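PDB 5J92: putative alpha KG dependent 2,4-D dioxygenase from Burkholderia xenovorans, which binds an Fe(II) ion and probably acts as a 2-oxoglutarate-dependent dioxygenase of the TfdA family. Local coordinates for residues A[177-182]-A[192-197]; A[155-160]-A[248-253]; A[117-122]-A[273-278]; A[40-45]-A[68-73]. One frame throughout, in Å; residues are numbered along the deposited sequence. Where two conformers were deposited one is given.

Contact 1: A[177-182]-A[192-197]; sequences DIMASR and DEERKA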
loop_
_atom_site.group_PDB
_atom_site.type_symbol
_atom_site.label_atom_id
_atom_site.label_comp_id
_atom_site.label_asym_id
_atom_site.label_seq_id
_atom_site.Cartn_x
_atom_site.Cartn_y
_atom_site.Cartn_z
ATOM N N ASP A 177 -14.850 -7.076 -7.522
ATOM C CA ASP A 177 -15.568 -6.085 -8.333
ATOM C C ASP A 177 -14.574 -5.391 -9.270
ATOM O O ASP A 177 -13.898 -4.446 -8.855
ATOM C CB ASP A 177 -16.252 -5.092 -7.398
ATOM C CG ASP A 177 -17.129 -4.082 -8.111
ATOM O OD1 ASP A 177 -17.095 -3.971 -9.356
ATOM O OD2 ASP A 177 -17.855 -3.373 -7.380
ATOM N N ILE A 178 -14.534 -5.815 -10.538
ATOM C CA ILE A 178 -13.521 -5.281 -11.448
ATOM C C ILE A 178 -13.751 -3.796 -11.715
ATOM O O ILE A 178 -12.795 -3.019 -11.814
ATOM C CB ILE A 178 -13.480 -6.103 -12.754
ATOM C CG1 ILE A 178 -12.323 -5.654 -13.654
ATOM C CG2 ILE A 178 -14.813 -6.045 -13.507
ATOM C CD1 ILE A 178 -10.955 -5.813 -13.039
ATOM N N MET A 179 -15.013 -3.373 -11.811
ATOM C CA MET A 179 -15.292 -1.972 -12.107
ATOM C C MET A 179 -14.883 -1.083 -10.944
ATOM O O MET A 179 -14.379 0.026 -11.149
ATOM C CB MET A 179 -16.777 -1.790 -12.448
ATOM C CG MET A 179 -17.205 -2.480 -13.731
ATOM S SD MET A 179 -16.162 -2.011 -15.130
ATOM C CE MET A 179 -16.549 -3.303 -16.324
ATOM N N ALA A 180 -15.055 -1.565 -9.715
ATOM C CA ALA A 180 -14.578 -0.809 -8.563
ATOM C C ALA A 180 -13.053 -0.704 -8.556
ATOM O O ALA A 180 -12.504 0.367 -8.266
ATOM C CB ALA A 180 -15.083 -1.447 -7.272
ATOM N N SER A 181 -12.345 -1.796 -8.881
ATOM C CA SER A 181 -10.884 -1.729 -8.870
ATOM C C SER A 181 -10.363 -0.853 -10.002
ATOM O O SER A 181 -9.372 -0.129 -9.829
ATOM C CB SER A 181 -10.268 -3.131 -8.955
ATOM O OG SER A 181 -10.487 -3.724 -10.235
ATOM N N ARG A 182 -11.012 -0.901 -11.165
ATOM C CA ARG A 182 -10.637 0.003 -12.245
ATOM C C ARG A 182 -10.870 1.449 -11.849
ATOM O O ARG A 182 -10.030 2.317 -12.123
ATOM C CB ARG A 182 -11.418 -0.339 -13.514
ATOM C CG ARG A 182 -10.947 -1.592 -14.226
ATOM C CD ARG A 182 -11.806 -1.827 -15.440
ATOM N NE ARG A 182 -11.519 -3.094 -16.103
ATOM C CZ ARG A 182 -12.234 -3.551 -17.126
ATOM N NH1 ARG A 182 -13.263 -2.840 -17.576
ATOM N NH2 ARG A 182 -11.926 -4.710 -17.694
ATOM N N ASP A 192 -22.266 -0.491 -20.644
ATOM C CA ASP A 192 -23.221 -1.184 -19.790
ATOM C C ASP A 192 -23.168 -2.692 -19.995
ATOM O O ASP A 192 -23.379 -3.457 -19.044
ATOM C CB ASP A 192 -24.631 -0.663 -20.046
ATOM C CG ASP A 192 -25.530 -0.855 -18.854
ATOM O OD1 ASP A 192 -25.038 -0.637 -17.722
ATOM O OD2 ASP A 192 -26.709 -1.231 -19.040
ATOM N N GLU A 193 -22.821 -3.137 -21.207
ATOM C CA GLU A 193 -22.698 -4.566 -21.456
ATOM C C GLU A 193 -21.553 -5.167 -20.648
ATOM O O GLU A 193 -21.697 -6.251 -20.073
ATOM C CB GLU A 193 -22.501 -4.824 -22.950
ATOM N N GLU A 194 -20.404 -4.483 -20.601
ATOM C CA GLU A 194 -19.279 -4.991 -19.821
ATOM C C GLU A 194 -19.589 -4.976 -18.329
ATOM O O GLU A 194 -19.201 -5.899 -17.603
ATOM C CB GLU A 194 -18.007 -4.188 -20.120
ATOM C CG GLU A 194 -16.720 -4.995 -19.900
ATOM C CD GLU A 194 -15.454 -4.151 -19.884
ATOM O OE1 GLU A 194 -15.541 -2.919 -20.052
ATOM O OE2 GLU A 194 -14.354 -4.734 -19.759
ATOM N N ARG A 195 -20.281 -3.938 -17.847
ATOM C CA ARG A 195 -20.629 -3.901 -16.427
ATOM C C ARG A 195 -21.538 -5.058 -16.047
ATOM O O ARG A 195 -21.359 -5.673 -14.987
ATOM C CB ARG A 195 -21.280 -2.569 -16.059
ATOM C CG ARG A 195 -20.333 -1.389 -16.121
ATOM C CD ARG A 195 -21.039 -0.085 -15.783
ATOM N NE ARG A 195 -20.154 1.058 -15.970
ATOM C CZ ARG A 195 -19.275 1.477 -15.064
ATOM N NH1 ARG A 195 -18.505 2.528 -15.322
ATOM N NH2 ARG A 195 -19.168 0.852 -13.895
ATOM N N LYS A 196 -22.500 -5.392 -16.908
ATOM C CA LYS A 196 -23.385 -6.515 -16.619
ATOM C C LYS A 196 -22.652 -7.843 -16.757
ATOM O O LYS A 196 -22.781 -8.720 -15.895
ATOM C CB LYS A 196 -24.614 -6.469 -17.537
ATOM N N ALA A 197 -21.862 -8.006 -17.822
ATOM C CA ALA A 197 -21.147 -9.264 -18.022
ATOM C C ALA A 197 -20.150 -9.526 -16.904
ATOM O O ALA A 197 -19.877 -10.686 -16.572
ATOM C CB ALA A 197 -20.428 -9.263 -19.374
#

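Contact 2: A[155-160]-A[248-253]; sequences RAAYDK and PQFVYS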
loop_
_atom_site.group_PDB
_atom_site.type_symbol
_atom_site.label_atom_id
_atom_site.label_comp_id
_atom_site.label_asym_id
_atom_site.label_seq_id
_atom_site.Cartn_x
_atom_site.Cartn_y
_atom_site.Cartn_z
ATOM N N ARG A 155 -0.183 -18.219 0.906
ATOM C CA ARG A 155 -0.116 -19.292 1.901
ATOM C C ARG A 155 0.786 -18.884 3.058
ATOM O O ARG A 155 0.413 -19.012 4.232
ATOM C CB ARG A 155 0.409 -20.583 1.262
ATOM C CG ARG A 155 -0.141 -20.881 -0.121
ATOM C CD ARG A 155 0.724 -21.901 -0.844
ATOM N NE ARG A 155 2.108 -21.417 -0.982
ATOM C CZ ARG A 155 3.125 -22.136 -1.455
ATOM N NH1 ARG A 155 2.933 -23.394 -1.857
ATOM N NH2 ARG A 155 4.340 -21.588 -1.543
ATOM N N ALA A 156 1.995 -18.405 2.732
ATOM C CA ALA A 156 2.920 -17.937 3.751
ATOM C C ALA A 156 2.313 -16.791 4.547
ATOM O O ALA A 156 2.465 -16.724 5.773
ATOM C CB ALA A 156 4.239 -17.497 3.097
ATOM N N ALA A 157 1.613 -15.881 3.866
ATOM C CA ALA A 157 0.979 -14.774 4.569
ATOM C C ALA A 157 -0.083 -15.284 5.533
ATOM O O ALA A 157 -0.186 -14.804 6.667
ATOM C CB ALA A 157 0.367 -13.792 3.568
ATOM N N TYR A 158 -0.894 -16.244 5.093
ATOM C CA TYR A 158 -1.883 -16.821 6.001
ATOM C C TYR A 158 -1.195 -17.476 7.191
ATOM O O TYR A 158 -1.602 -17.278 8.342
ATOM C CB TYR A 158 -2.777 -17.825 5.270
ATOM C CG TYR A 158 -3.759 -18.491 6.201
ATOM C CD1 TYR A 158 -4.956 -17.883 6.519
ATOM C CD2 TYR A 158 -3.469 -19.717 6.781
ATOM C CE1 TYR A 158 -5.852 -18.473 7.385
ATOM C CE2 TYR A 158 -4.358 -20.323 7.643
ATOM C CZ TYR A 158 -5.551 -19.693 7.937
ATOM O OH TYR A 158 -6.431 -20.281 8.806
ATOM N N ASP A 159 -0.132 -18.248 6.926
ATOM C CA ASP A 159 0.552 -18.986 7.988
ATOM C C ASP A 159 1.109 -18.053 9.050
ATOM O O ASP A 159 1.148 -18.404 10.237
ATOM C CB ASP A 159 1.684 -19.836 7.414
ATOM C CG ASP A 159 1.189 -20.979 6.561
ATOM O OD1 ASP A 159 -0.023 -21.306 6.639
ATOM O OD2 ASP A 159 2.015 -21.559 5.815
ATOM N N LYS A 160 1.564 -16.873 8.646
ATOM C CA LYS A 160 2.275 -15.993 9.558
ATOM C C LYS A 160 1.372 -14.927 10.179
ATOM O O LYS A 160 1.868 -14.076 10.915
ATOM C CB LYS A 160 3.450 -15.332 8.821
ATOM C CG LYS A 160 4.595 -16.282 8.476
ATOM C CD LYS A 160 5.143 -17.055 9.663
ATOM C CE LYS A 160 6.400 -17.862 9.285
ATOM N NZ LYS A 160 6.194 -18.956 8.282
ATOM N N PRO A 248 8.247 -7.958 2.305
ATOM C CA PRO A 248 9.260 -8.654 1.483
ATOM C C PRO A 248 9.421 -10.134 1.806
ATOM O O PRO A 248 9.729 -10.931 0.906
ATOM C CB PRO A 248 10.552 -7.859 1.758
ATOM C CG PRO A 248 10.259 -7.033 2.978
ATOM C CD PRO A 248 8.785 -6.755 2.962
ATOM N N GLN A 249 9.202 -10.537 3.056
ATOM C CA GLN A 249 9.356 -11.952 3.378
ATOM C C GLN A 249 8.334 -12.837 2.675
ATOM O O GLN A 249 8.506 -14.061 2.680
ATOM C CB GLN A 249 9.289 -12.156 4.898
ATOM C CG GLN A 249 7.958 -11.790 5.569
ATOM C CD GLN A 249 7.964 -10.370 6.138
ATOM O OE1 GLN A 249 8.578 -9.466 5.569
ATOM N NE2 GLN A 249 7.280 -10.174 7.270
ATOM N N PHE A 250 7.277 -12.265 2.082
ATOM C CA PHE A 250 6.282 -13.045 1.361
ATOM C C PHE A 250 6.387 -12.871 -0.149
ATOM O O PHE A 250 5.537 -13.393 -0.875
ATOM C CB PHE A 250 4.863 -12.663 1.817
ATOM C CG PHE A 250 4.651 -12.771 3.293
ATOM C CD1 PHE A 250 4.975 -13.939 3.978
ATOM C CD2 PHE A 250 4.185 -11.678 4.015
ATOM C CE1 PHE A 250 4.790 -14.022 5.343
ATOM C CE2 PHE A 250 3.986 -11.757 5.385
ATOM C CZ PHE A 250 4.294 -12.938 6.053
ATOM N N VAL A 251 7.398 -12.145 -0.637
ATOM C CA VAL A 251 7.462 -11.720 -2.033
ATOM C C VAL A 251 8.708 -12.277 -2.711
ATOM O O VAL A 251 9.804 -12.279 -2.132
ATOM C CB VAL A 251 7.426 -10.183 -2.146
ATOM C CG1 VAL A 251 7.706 -9.743 -3.593
ATOM C CG2 VAL A 251 6.036 -9.685 -1.688
ATOM N N TYR A 252 8.522 -12.766 -3.938
ATOM C CA TYR A 252 9.602 -13.096 -4.863
ATOM C C TYR A 252 9.499 -12.166 -6.068
ATOM O O TYR A 252 8.437 -12.063 -6.687
ATOM C CB TYR A 252 9.520 -14.565 -5.314
ATOM C CG TYR A 252 10.345 -14.900 -6.548
ATOM C CD1 TYR A 252 11.733 -14.923 -6.497
ATOM C CD2 TYR A 252 9.733 -15.189 -7.763
ATOM C CE1 TYR A 252 12.482 -15.233 -7.624
ATOM C CE2 TYR A 252 10.478 -15.492 -8.908
ATOM C CZ TYR A 252 11.857 -15.514 -8.821
ATOM O OH TYR A 252 12.623 -15.812 -9.926
ATOM N N SER A 253 10.596 -11.495 -6.392
ATOM C CA SER A 253 10.670 -10.598 -7.540
ATOM C C SER A 253 11.407 -11.304 -8.679
ATOM O O SER A 253 12.584 -11.665 -8.541
ATOM C CB SER A 253 11.374 -9.294 -7.148
ATOM O OG SER A 253 11.380 -8.365 -8.226
#

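Contact 3: A[117-122]-A[273-278]; sequences TSRRWH and GRPHIP. With FE2 (Fe (II) ion), chain E.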
loop_
_atom_site.group_PDB
_atom_site.type_symbol
_atom_site.label_atom_id
_atom_site.label_comp_id
_atom_site.label_asym_id
_atom_site.label_seq_id
_atom_site.Cartn_x
_atom_site.Cartn_y
_atom_site.Cartn_z
ATOM N N THR A 117 -3.297 -1.113 -14.332
ATOM C CA THR A 117 -3.946 -1.883 -13.275
ATOM C C THR A 117 -3.116 -3.092 -12.873
ATOM O O THR A 117 -3.193 -3.533 -11.719
ATOM C CB THR A 117 -5.343 -2.323 -13.705
ATOM O OG1 THR A 117 -5.240 -3.205 -14.830
ATOM C CG2 THR A 117 -6.164 -1.100 -14.089
ATOM N N SER A 118 -2.298 -3.628 -13.787
ATOM C CA SER A 118 -1.447 -4.758 -13.437
ATOM C C SER A 118 -0.283 -4.365 -12.536
ATOM O O SER A 118 0.398 -5.257 -12.012
ATOM C CB SER A 118 -0.918 -5.438 -14.702
ATOM O OG SER A 118 -1.907 -6.280 -15.261
ATOM N N ARG A 119 -0.050 -3.064 -12.326
ATOM C CA ARG A 119 0.966 -2.633 -11.371
ATOM C C ARG A 119 0.477 -2.711 -9.932
ATOM O O ARG A 119 1.266 -2.488 -9.007
ATOM C CB ARG A 119 1.433 -1.210 -11.692
ATOM C CG ARG A 119 2.138 -1.098 -13.025
ATOM C CD ARG A 119 2.497 0.339 -13.342
ATOM N NE ARG A 119 3.271 0.415 -14.577
ATOM C CZ ARG A 119 3.778 1.531 -15.071
ATOM N NH1 ARG A 119 3.595 2.685 -14.437
ATOM N NH2 ARG A 119 4.467 1.493 -16.205
ATOM N N ARG A 120 -0.800 -3.027 -9.737
ATOM C CA ARG A 120 -1.378 -3.247 -8.421
ATOM C C ARG A 120 -1.493 -4.747 -8.159
ATOM O O ARG A 120 -1.825 -5.524 -9.064
ATOM C CB ARG A 120 -2.749 -2.556 -8.328
ATOM C CG ARG A 120 -2.632 -1.012 -8.348
ATOM C CD ARG A 120 -3.767 -0.312 -9.075
ATOM N NE ARG A 120 -3.657 1.150 -8.998
ATOM C CZ ARG A 120 -3.040 1.920 -9.898
ATOM N NH1 ARG A 120 -2.458 1.379 -10.958
ATOM N NH2 ARG A 120 -3.008 3.239 -9.749
ATOM N N TRP A 121 -1.202 -5.153 -6.921
ATOM C CA TRP A 121 -1.253 -6.570 -6.555
ATOM C C TRP A 121 -2.637 -7.156 -6.811
ATOM O O TRP A 121 -3.648 -6.624 -6.338
ATOM C CB TRP A 121 -0.917 -6.760 -5.076
ATOM C CG TRP A 121 0.502 -6.511 -4.681
ATOM C CD1 TRP A 121 0.986 -5.420 -4.015
ATOM C CD2 TRP A 121 1.620 -7.392 -4.886
ATOM N NE1 TRP A 121 2.348 -5.569 -3.800
ATOM C CE2 TRP A 121 2.750 -6.769 -4.330
ATOM C CE3 TRP A 121 1.768 -8.650 -5.489
ATOM C CZ2 TRP A 121 4.018 -7.358 -4.356
ATOM C CZ3 TRP A 121 3.038 -9.240 -5.511
ATOM C CH2 TRP A 121 4.135 -8.588 -4.946
ATOM N N HIS A 122 -2.692 -8.269 -7.542
ATOM C CA HIS A 122 -3.987 -8.876 -7.836
ATOM C C HIS A 122 -3.808 -10.369 -8.106
ATOM O O HIS A 122 -2.693 -10.862 -8.278
ATOM C CB HIS A 122 -4.645 -8.161 -9.023
ATOM C CG HIS A 122 -3.860 -8.280 -10.284
ATOM N ND1 HIS A 122 -2.665 -7.616 -10.477
ATOM C CD2 HIS A 122 -4.074 -9.011 -11.404
ATOM C CE1 HIS A 122 -2.178 -7.925 -11.665
ATOM N NE2 HIS A 122 -3.013 -8.766 -12.250
ATOM N N GLY A 273 3.037 -6.410 -11.990
ATOM C CA GLY A 273 4.135 -5.988 -12.833
ATOM C C GLY A 273 4.764 -4.713 -12.306
ATOM O O GLY A 273 4.125 -3.923 -11.621
ATOM N N ARG A 274 6.042 -4.551 -12.586
ATOM C CA ARG A 274 6.789 -3.372 -12.193
ATOM C C ARG A 274 7.108 -2.530 -13.415
ATOM O O ARG A 274 7.345 -3.085 -14.492
ATOM C CB ARG A 274 8.097 -3.758 -11.482
ATOM C CG ARG A 274 7.885 -4.594 -10.204
ATOM C CD ARG A 274 7.271 -3.753 -9.084
ATOM N NE ARG A 274 8.170 -2.668 -8.715
ATOM C CZ ARG A 274 7.780 -1.431 -8.442
ATOM N NH1 ARG A 274 6.497 -1.111 -8.518
ATOM N NH2 ARG A 274 8.677 -0.506 -8.125
ATOM N N PRO A 275 7.121 -1.205 -13.298
ATOM C CA PRO A 275 7.508 -0.381 -14.448
ATOM C C PRO A 275 8.924 -0.729 -14.894
ATOM O O PRO A 275 9.750 -1.182 -14.100
ATOM C CB PRO A 275 7.435 1.054 -13.910
ATOM C CG PRO A 275 6.583 0.984 -12.671
ATOM C CD PRO A 275 6.852 -0.392 -12.094
ATOM N N HIS A 276 9.186 -0.568 -16.185
ATOM C CA HIS A 276 10.551 -0.628 -16.695
ATOM C C HIS A 276 11.007 0.778 -17.075
ATOM O O HIS A 276 10.185 1.650 -17.366
ATOM C CB HIS A 276 10.676 -1.587 -17.884
ATOM C CG HIS A 276 9.824 -1.220 -19.058
ATOM N ND1 HIS A 276 8.509 -1.616 -19.175
ATOM C CD2 HIS A 276 10.103 -0.502 -20.171
ATOM C CE1 HIS A 276 8.012 -1.154 -20.309
ATOM N NE2 HIS A 276 8.959 -0.474 -20.932
ATOM N N ILE A 277 12.318 1.004 -17.031
ATOM C CA ILE A 277 12.903 2.337 -17.118
ATOM C C ILE A 277 13.912 2.356 -18.262
ATOM O O ILE A 277 14.888 1.601 -18.230
ATOM C CB ILE A 277 13.593 2.748 -15.806
ATOM C CG1 ILE A 277 12.727 2.384 -14.593
ATOM C CG2 ILE A 277 13.981 4.222 -15.838
ATOM C CD1 ILE A 277 11.378 3.050 -14.568
ATOM N N PRO A 278 13.739 3.210 -19.285
ATOM C CA PRO A 278 12.575 4.091 -19.443
ATOM C C PRO A 278 11.375 3.340 -20.001
ATOM O O PRO A 278 11.562 2.304 -20.629
ATOM C CB PRO A 278 13.067 5.139 -20.438
ATOM C CG PRO A 278 14.051 4.395 -21.282
ATOM C CD PRO A 278 14.752 3.449 -20.329
HETATM FE FE FE2 E . -2.420 -10.332 -14.053
HETATM O O HOH W 1 3.986 -2.308 -9.513
#

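Contact 4: A[40-45]-A[68-73]; sequences EIEQAS and AGFGPL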
loop_
_atom_site.group_PDB
_atom_site.type_symbol
_atom_site.label_atom_id
_atom_site.label_comp_id
_atom_site.label_asym_id
_atom_site.label_seq_id
_atom_site.Cartn_x
_atom_site.Cartn_y
_atom_site.Cartn_z
ATOM N N GLU A 40 3.546 -34.362 -12.717
ATOM C CA GLU A 40 4.718 -33.942 -11.951
ATOM C C GLU A 40 4.790 -32.424 -11.833
ATOM O O GLU A 40 5.059 -31.891 -10.748
ATOM C CB GLU A 40 6.004 -34.483 -12.586
ATOM C CG GLU A 40 6.290 -35.950 -12.303
ATOM C CD GLU A 40 7.533 -36.466 -13.020
ATOM O OE1 GLU A 40 7.823 -36.007 -14.150
ATOM O OE2 GLU A 40 8.223 -37.337 -12.450
ATOM N N ILE A 41 4.533 -31.708 -12.932
ATOM C CA ILE A 41 4.543 -30.247 -12.879
ATOM C C ILE A 41 3.464 -29.748 -11.922
ATOM O O ILE A 41 3.710 -28.854 -11.103
ATOM C CB ILE A 41 4.375 -29.658 -14.296
ATOM C CG1 ILE A 41 5.610 -30.005 -15.153
ATOM C CG2 ILE A 41 4.186 -28.157 -14.234
ATOM C CD1 ILE A 41 5.533 -29.521 -16.577
ATOM N N GLU A 42 2.258 -30.325 -11.994
ATOM C CA GLU A 42 1.216 -29.948 -11.041
ATOM C C GLU A 42 1.699 -30.140 -9.607
ATOM O O GLU A 42 1.561 -29.245 -8.767
ATOM C CB GLU A 42 -0.063 -30.758 -11.299
ATOM C CG GLU A 42 -0.716 -30.396 -12.623
ATOM C CD GLU A 42 -1.996 -31.165 -12.913
ATOM O OE1 GLU A 42 -2.133 -32.324 -12.465
ATOM O OE2 GLU A 42 -2.856 -30.613 -13.626
ATOM N N GLN A 43 2.317 -31.287 -9.318
ATOM C CA GLN A 43 2.812 -31.520 -7.965
ATOM C C GLN A 43 3.879 -30.500 -7.589
ATOM O O GLN A 43 3.866 -29.959 -6.479
ATOM C CB GLN A 43 3.348 -32.944 -7.840
ATOM C CG GLN A 43 2.277 -34.013 -7.978
ATOM C CD GLN A 43 1.139 -33.855 -6.979
ATOM O OE1 GLN A 43 -0.031 -33.777 -7.361
ATOM N NE2 GLN A 43 1.479 -33.808 -5.691
ATOM N N ALA A 44 4.791 -30.197 -8.513
ATOM C CA ALA A 44 5.808 -29.186 -8.237
ATOM C C ALA A 44 5.180 -27.823 -7.959
ATOM O O ALA A 44 5.683 -27.068 -7.124
ATOM C CB ALA A 44 6.799 -29.098 -9.401
ATOM N N SER A 45 4.091 -27.479 -8.661
ATOM C CA SER A 45 3.422 -26.211 -8.388
ATOM C C SER A 45 2.813 -26.175 -6.990
ATOM O O SER A 45 2.702 -25.096 -6.404
ATOM C CB SER A 45 2.342 -25.928 -9.433
ATOM O OG SER A 45 1.192 -26.743 -9.231
ATOM N N ALA A 68 -2.962 -25.680 -21.981
ATOM C CA ALA A 68 -4.194 -26.460 -21.998
ATOM C C ALA A 68 -4.063 -27.798 -21.283
ATOM O O ALA A 68 -5.082 -28.465 -21.067
ATOM C CB ALA A 68 -4.666 -26.677 -23.434
ATOM N N GLY A 69 -2.848 -28.227 -20.943
ATOM C CA GLY A 69 -2.710 -29.434 -20.152
ATOM C C GLY A 69 -3.090 -29.277 -18.688
ATOM O O GLY A 69 -3.275 -30.291 -18.008
ATOM N N PHE A 70 -3.246 -28.044 -18.197
ATOM C CA PHE A 70 -3.509 -27.809 -16.783
ATOM C C PHE A 70 -4.900 -27.270 -16.488
ATOM O O PHE A 70 -5.264 -27.146 -15.315
ATOM C CB PHE A 70 -2.457 -26.849 -16.211
ATOM C CG PHE A 70 -1.054 -27.339 -16.406
ATOM C CD1 PHE A 70 -0.501 -28.261 -15.527
ATOM C CD2 PHE A 70 -0.314 -26.939 -17.507
ATOM C CE1 PHE A 70 0.805 -28.727 -15.710
ATOM C CE2 PHE A 70 0.987 -27.407 -17.709
ATOM C CZ PHE A 70 1.537 -28.306 -16.813
ATOM N N GLY A 71 -5.678 -26.954 -17.502
ATOM C CA GLY A 71 -7.029 -26.498 -17.300
ATOM C C GLY A 71 -7.578 -25.968 -18.599
ATOM O O GLY A 71 -6.859 -25.863 -19.596
ATOM N N PRO A 72 -8.864 -25.617 -18.613
ATOM C CA PRO A 72 -9.454 -25.054 -19.835
ATOM C C PRO A 72 -8.952 -23.638 -20.081
ATOM O O PRO A 72 -8.803 -22.844 -19.152
ATOM C CB PRO A 72 -10.965 -25.088 -19.551
ATOM C CG PRO A 72 -11.077 -25.028 -18.067
ATOM C CD PRO A 72 -9.836 -25.729 -17.511
ATOM N N LEU A 73 -8.687 -23.329 -21.350
ATOM C CA LEU A 73 -8.155 -22.019 -21.703
ATOM C C LEU A 73 -9.220 -20.937 -21.567
ATOM O O LEU A 73 -10.393 -21.148 -21.892
ATOM C CB LEU A 73 -7.603 -22.040 -23.133
ATOM C CG LEU A 73 -6.333 -22.874 -23.371
ATOM C CD1 LEU A 73 -5.989 -23.000 -24.849
ATOM C CD2 LEU A 73 -5.151 -22.289 -22.597
HETATM O O HOH W 2 -4.298 -28.476 -13.206
#

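Contact 1: A[177-182]-A[192-197]
Different first torsions bring R182 and E194 together: R182 sets CG beside its backbone N (chi1 -74°) and runs out extended, whereas E194 turns CG anti to its own N (chi1 -153°) and stretches to meet it. The result is an interhelical salt bridge across a helix-helix packing at the protein surface, between segments 178-182 and 192-197, whose axes stay 11.1 Å apart at an angle of 120°. The guanidinium uses both terminal nitrogens on a single oxygen. R182 NH1 lies 3.1 Å from E194 OE2 and R182 NH2 lies 3.2 Å from the same atom, while the NH1 bond to OE1 is weak. E194 OE2 sits in the guanidinium plane, but the two N-H groups approach it from one face of the carboxylate, and the carboxylate and guanidinium planes are well away from coplanar.

M179 packs beside this bridge, its chain bent at chi2. Its CE rests against the E194 carboxylate carbon, and its CB and CG lie against R195 NH2, CG also near R195 CG, with the R195 guanidinium coming in obliquely. The start of helix 178-184 is secured by D177 as N-cap, and S191 OG is hydrogen-bonded to E194 N at the beginning of helix 192-197. The capping bond runs from A180 N to D177 OD1 over 3.2 Å and meets that oxygen from well above the carboxylate plane.

Contact 2: A[155-160]-A[248-253]
F250 lays its ring against the end of helix 154-159, and this ring carries nearly all of the contact. With CG anti to the carbonyl carbon (chi1 -55°), the phenyl group leaves the short 3-10 turn 248-250 and points at the helix, presenting one face to A157. There A157 CA stands 4.0 Å from the F250 ring centroid and 12° off its normal, a CH-pi contact made by the helix backbone. The opposite face is covered by CG of the preceding residue, Q249, which leaves the ring sandwiched between backbone and aliphatic carbon.

A156 CB packs 3.7 Å from F250 CD1, and A156 O approaches F250 CE1 obliquely. K160 closes the rim: its CB lies 3.8 Å from F250 CZ and its CG is in the ring plane, after which bends at chi2 and chi4 carry the amino end away.

F244 of helix 231-245 also meets the F250 ring, and A245 touches A157. The contact joins helix 154-159 to the turn before strand 251-254, with the end of helix 231-245 packed beside both; strand 251-254 in turn pairs with strand 149-153, which runs directly into helix 154-159.

Contact 3: A[117-122]-A[273-278]
G273 N donates to S118 O over 2.9 Å, a nearly straight bond (165°) that ties a type I beta turn, T117 to R120, to the end of strand 269-273 beside the iron site of this TauD/TfdA-type, cupin-clan fold. Next to it R119 CA makes a CA-H...O contact of 3.4 Å with G273 O. One water reinforces the junction by donating to both R119 O and G273 O and accepting from R274 NH1.

Further out, the extended R119 side chain lays one face of its guanidinium over the P275 ring, with R119 CZ 3.7 Å from P275 CG. The charged end is held by D236 of the second subunit, to which R119 NH1 makes a salt bridge; R274 similarly pairs with E240 of that subunit. The contact therefore belongs to the dimer interface as well as to the metal-site surroundings.

The 117-122 segment ends at H122, which binds iron through NE2 together with D124 and H271, the facial triad of two histidines and one carboxylate known from this enzyme class. Its ring rotation is held from the far nitrogen: H122 ND1 donates to R120 O over 2.7 Å, almost along the carbonyl direction, and on the other side of the ring H122 NE2 lies 2.5 Å from the iron(II) ion.

Contact 4: A[40-45]-A[68-73]
I41 sets its CG2 methyl obliquely against the outer end of the F70 ring, the side chains crossing at about a right angle, with I41 CG2 3.7 Å from F70 CZ. The contact packs helix 35-47 against the loop that follows helix 60-67, next to the six-stranded mixed sheet of this TauD/TfdA-type fold. In F70, CG lies beside the backbone N (chi1 -56°), which turns the ring toward the helix. E42 meets the ring differently: its CG lies in the ring plane at the edge, 3.6 Å from F70 CD1, and its extended chain runs antiparallel to the F70 side chain alongside that edge.

Apolar neighbours lie close by. M263 of strand 261-265 touches both I41 and F70, while F66 packs edge-to-face with F70.

Beyond the ring, the two oxygens of the E42 carboxylate have different partners. E42 OE1 forms a salt bridge with R298, which also donates to G69 O, so one arginine links helix and loop. F70 O accepts from R133 as well. A water gives the second link, donating to E42 OE2 over 2.6 Å and to F70 O over 2.7 Å.

Overall arrangement
From the N terminus, contact 4 closes first, a short loop joining helix 35-47 to the loop after helix 60-67; it is complete before the other three begin. Contact 3 then opens and spans the longest loop, tying the turn after helix 110-117 to the end of strand 269-273. Within that span lies contact 2, which ties helix 154-159 to the start of strand 251-254, and within contact 2 lies contact 1, a local closure between neighbouring surface helices. No two of the loops cross. Contacts 2 and 3 touch where V251 packs on W121, whereas contacts 1 and 3 come within about 5 Å between nearest atoms. Contacts 3 and 4 lie on opposite sides of the chain's centre.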